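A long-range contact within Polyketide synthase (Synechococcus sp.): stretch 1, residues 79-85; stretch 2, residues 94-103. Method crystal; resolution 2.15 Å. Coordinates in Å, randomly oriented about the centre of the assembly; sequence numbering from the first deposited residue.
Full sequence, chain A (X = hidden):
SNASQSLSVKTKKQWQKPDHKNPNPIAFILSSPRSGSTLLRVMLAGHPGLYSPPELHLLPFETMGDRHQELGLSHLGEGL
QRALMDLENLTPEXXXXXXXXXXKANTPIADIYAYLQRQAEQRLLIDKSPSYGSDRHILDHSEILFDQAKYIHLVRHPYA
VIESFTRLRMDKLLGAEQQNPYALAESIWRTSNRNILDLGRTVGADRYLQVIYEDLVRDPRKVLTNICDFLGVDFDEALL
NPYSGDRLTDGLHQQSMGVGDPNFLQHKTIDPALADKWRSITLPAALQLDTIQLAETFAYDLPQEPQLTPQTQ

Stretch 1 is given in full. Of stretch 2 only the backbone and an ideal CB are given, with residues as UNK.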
# COMPACT_ATOMS: atom_id res chain seq x y z
N GLY A 79 -11.17 5.69 -1.94
CA GLY A 79 -10.35 6.13 -0.83
C GLY A 79 -9.91 7.57 -0.97
O GLY A 79 -9.62 8.24 0.03
N LEU A 80 -9.83 8.06 -2.25
CA LEU A 80 -9.51 9.46 -2.52
C LEU A 80 -10.68 10.34 -2.01
O LEU A 80 -10.43 11.36 -1.37
CB LEU A 80 -9.25 9.73 -4.02
CG LEU A 80 -9.05 11.21 -4.41
CD1 LEU A 80 -7.76 11.78 -3.83
CD2 LEU A 80 -9.12 11.40 -5.92
N GLN A 81 -11.95 9.91 -2.26
CA GLN A 81 -13.13 10.64 -1.78
C GLN A 81 -13.09 10.69 -0.24
O GLN A 81 -13.13 11.78 0.33
CB GLN A 81 -14.45 9.99 -2.29
CG GLN A 81 -14.80 10.33 -3.73
CD GLN A 81 -14.15 9.40 -4.76
OE1 GLN A 81 -13.00 8.95 -4.61
NE2 GLN A 81 -14.86 9.11 -5.86
N ARG A 82 -12.86 9.51 0.40
CA ARG A 82 -12.77 9.35 1.85
C ARG A 82 -11.69 10.27 2.43
O ARG A 82 -11.95 10.98 3.40
CB ARG A 82 -12.56 7.87 2.23
CG ARG A 82 -12.77 7.54 3.71
CD ARG A 82 -14.23 7.67 4.14
NE ARG A 82 -14.38 7.78 5.60
CZ ARG A 82 -14.36 8.92 6.27
NH1 ARG A 82 -14.18 10.07 5.65
NH2 ARG A 82 -14.53 8.92 7.59
N ALA A 83 -10.50 10.31 1.78
CA ALA A 83 -9.40 11.20 2.18
C ALA A 83 -9.83 12.67 2.22
O ALA A 83 -9.58 13.36 3.21
CB ALA A 83 -8.22 11.04 1.22
N LEU A 84 -10.47 13.15 1.13
CA LEU A 84 -10.95 14.52 0.95
C LEU A 84 -12.01 14.90 1.99
O LEU A 84 -11.95 15.99 2.57
CB LEU A 84 -11.54 14.66 -0.45
CG LEU A 84 -10.59 14.59 -1.64
CD1 LEU A 84 -11.39 14.52 -2.93
CD2 LEU A 84 -9.62 15.79 -1.64
N MET A 85 -12.99 13.99 2.22
CA MET A 85 -14.03 14.11 3.22
C MET A 85 -13.33 14.38 4.57
O MET A 85 -13.55 15.44 5.15
CB MET A 85 -14.83 12.81 3.30
CG MET A 85 -15.87 12.66 2.24
SD MET A 85 -16.78 11.11 2.43
CE MET A 85 -17.22 11.17 4.16
N UNK A 94 -20.21 16.27 -1.87
CA UNK A 94 -19.23 17.34 -2.05
C UNK A 94 -17.86 16.76 -2.41
O UNK A 94 -17.12 17.38 -3.18
CB UNK A 94 -19.13 18.19 -0.78
N UNK A 95 -17.52 15.56 -1.85
CA UNK A 95 -16.26 14.88 -2.13
C UNK A 95 -16.22 14.46 -3.60
O UNK A 95 -15.32 14.86 -4.32
CB UNK A 95 -16.08 13.67 -1.22
N UNK A 96 -17.25 13.70 -4.03
CA UNK A 96 -17.45 13.24 -5.40
C UNK A 96 -17.39 14.41 -6.41
O UNK A 96 -16.73 14.28 -7.44
CB UNK A 96 -18.79 12.52 -5.51
N UNK A 97 -18.02 15.56 -6.08
CA UNK A 97 -18.03 16.77 -6.92
C UNK A 97 -16.62 17.36 -7.11
O UNK A 97 -16.33 17.88 -8.19
CB UNK A 97 -18.95 17.82 -6.30
N UNK A 98 -15.76 17.29 -6.08
CA UNK A 98 -14.37 17.77 -6.12
C UNK A 98 -13.58 16.82 -7.08
O UNK A 98 -12.80 17.30 -7.92
CB UNK A 98 -13.75 17.80 -4.72
N UNK A 99 -13.87 15.49 -7.01
CA UNK A 99 -13.26 14.46 -7.86
C UNK A 99 -13.70 14.67 -9.34
O UNK A 99 -12.83 14.77 -10.22
CB UNK A 99 -13.65 13.07 -7.37
N UNK A 100 -15.03 14.82 -9.58
CA UNK A 100 -15.67 15.05 -10.89
C UNK A 100 -15.13 16.30 -11.60
O UNK A 100 -15.02 16.32 -12.83
CB UNK A 100 -17.18 15.18 -10.71
N UNK A 101 -14.75 17.31 -10.82
CA UNK A 101 -14.18 18.55 -11.32
C UNK A 101 -12.73 18.36 -11.74
O UNK A 101 -12.30 18.91 -12.76
CB UNK A 101 -14.28 19.65 -10.26
N UNK A 102 -11.98 17.54 -10.98
CA UNK A 102 -10.60 17.22 -11.32
C UNK A 102 -10.57 16.41 -12.60
O UNK A 102 -9.74 16.67 -13.47
CB UNK A 102 -9.92 16.46 -10.18
N UNK A 103 -11.53 15.46 -12.73
CA UNK A 103 -11.74 14.59 -13.88
C UNK A 103 -11.99 15.43 -15.14
O UNK A 103 -11.30 15.24 -16.14
CB UNK A 103 -12.91 13.64 -13.63

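Both stretches are helical. Their axes approach to 8.9 Å, with an angle of 118° between the N-to-C directions, so contact is expected at recurring positions on one side of stretch 2 rather than along its whole length.

Position 94 has phi/psi of -67/-35, its CB points sideways, and nothing of stretch 1 lies within 5.5 Å of that CB. Stretch 1 therefore hardly restricts the choice; the residue is Ala94, which makes no contact.

Position 95 is the tightest point. Its CA pairs with that of Gln81 at 5.3 Å, and CA-to-CB points toward stretch 1. The ideal CB is 3.6 Å from Met85 CG, 3.8 Å from Gln81 O and 4.7 Å from Leu84 CB. So little space favours glycine, alanine, serine or perhaps cysteine, and the nearby carbonyl gives a small donor an advantage. The residue is Ser95. Its OG donates a hydrogen bond to Gln81 O at 2.6 Å, although that carbonyl already accepts the helical bond from Met85 N (2.9 Å from Met85 N to Gln81 O). The same OG packs 3.4 Å from Leu84 CB and 3.4 Å from Met85 CG. Its chi1 of -144° lies between wells.

At position 96 CB points sideways, and the ideal CB is 4.9 Å from Gln81 CG. A long polar chain could turn back to the Gln81 amide, and an asparagine might reach it too; a serine would stop short. Gln96 is found, with chi1 t and chi2 p, and its end comes nearer: Gln81 NE2 to Gln96 OE1 is 3.1 Å.

Position 97 is out of reach, so many residues would suit; it is Ala97.

Position 98 points toward stretch 1, its ideal CB 4.4 Å from Leu84 CD1. An aliphatic stem fits here, whether it ends in methyls or runs on to a polar group. Lys98 supplies CG at 4.2 Å from Leu84 CD1, and its end then leads away.

Position 99 also points toward stretch 1. Its ideal CB lies 5.0 Å from Leu80 CD2 and 5.2 Å from Leu84 CD1, a gap that valine, isoleucine or leucine could fill. With chi1 t, Val99 brings CG2 to 3.9 Å from Leu80 CD2, 3.8 Å from Leu84 CD1 and 3.9 Å from Gln81 CD.

Positions 100 and 101 are out of reach and tolerate polar residues. Asn100 OD1 accepts from Gln96 NE2 at 3.2 Å, while Gln101 NE2 donates to Ala97 O at 2.8 Å.

At position 102 CA-to-CB points toward stretch 1, yet nothing lies within 5.5 Å of the ideal CB. Reaching Leu80 and Leu84 calls for a large apolar or aromatic group. Trp102, with chi1 m, spans the gap: CH2 is 3.6 Å from Leu84 CD2, and CZ3 is 4.1 Å from Leu80 CD2. It completes the hole in which Leu84 sits as a knob, among Ser95, Lys98, Val99 and Trp102.

Position 103 is out of reach and little constrained; Val103 makes no contact.

Stretch 2 (94-103) ASQAKVNQWV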
# COMPACT_ATOMS: atom_id res chain seq x y z
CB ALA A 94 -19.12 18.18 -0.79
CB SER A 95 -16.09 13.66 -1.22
OG SER A 95 -14.73 13.51 -0.87
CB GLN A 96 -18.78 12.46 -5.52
CG GLN A 96 -18.91 11.60 -6.78
CD GLN A 96 -17.84 10.53 -6.88
OE1 GLN A 96 -17.87 9.50 -6.19
NE2 GLN A 96 -16.86 10.76 -7.75
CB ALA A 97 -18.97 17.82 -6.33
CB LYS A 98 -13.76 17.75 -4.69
CG LYS A 98 -12.35 18.33 -4.54
CD LYS A 98 -12.33 19.84 -4.49
CE LYS A 98 -10.93 20.37 -4.71
NZ LYS A 98 -10.95 21.72 -5.35
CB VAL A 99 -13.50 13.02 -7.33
CG1 VAL A 99 -13.14 11.95 -8.37
CG2 VAL A 99 -12.74 12.78 -6.03
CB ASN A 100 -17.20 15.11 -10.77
CG ASN A 100 -17.86 13.77 -10.46
OD1 ASN A 100 -17.21 12.73 -10.27
ND2 ASN A 100 -19.18 13.77 -10.40
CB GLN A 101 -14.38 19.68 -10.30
CG GLN A 101 -15.65 20.54 -10.55
CD GLN A 101 -16.86 19.80 -11.14
OE1 GLN A 101 -17.10 19.81 -12.36
NE2 GLN A 101 -17.66 19.16 -10.28
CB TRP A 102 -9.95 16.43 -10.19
CG TRP A 102 -9.45 17.27 -9.06
CD1 TRP A 102 -8.89 18.51 -9.14
CD2 TRP A 102 -9.26 16.82 -7.72
NE1 TRP A 102 -8.41 18.89 -7.90
CE2 TRP A 102 -8.62 17.87 -7.01
CE3 TRP A 102 -9.55 15.62 -7.04
CZ2 TRP A 102 -8.30 17.77 -5.66
CZ3 TRP A 102 -9.23 15.52 -5.70
CH2 TRP A 102 -8.62 16.58 -5.02
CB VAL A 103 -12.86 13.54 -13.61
CG1 VAL A 103 -13.37 12.91 -14.91
CG2 VAL A 103 -12.36 12.45 -12.66
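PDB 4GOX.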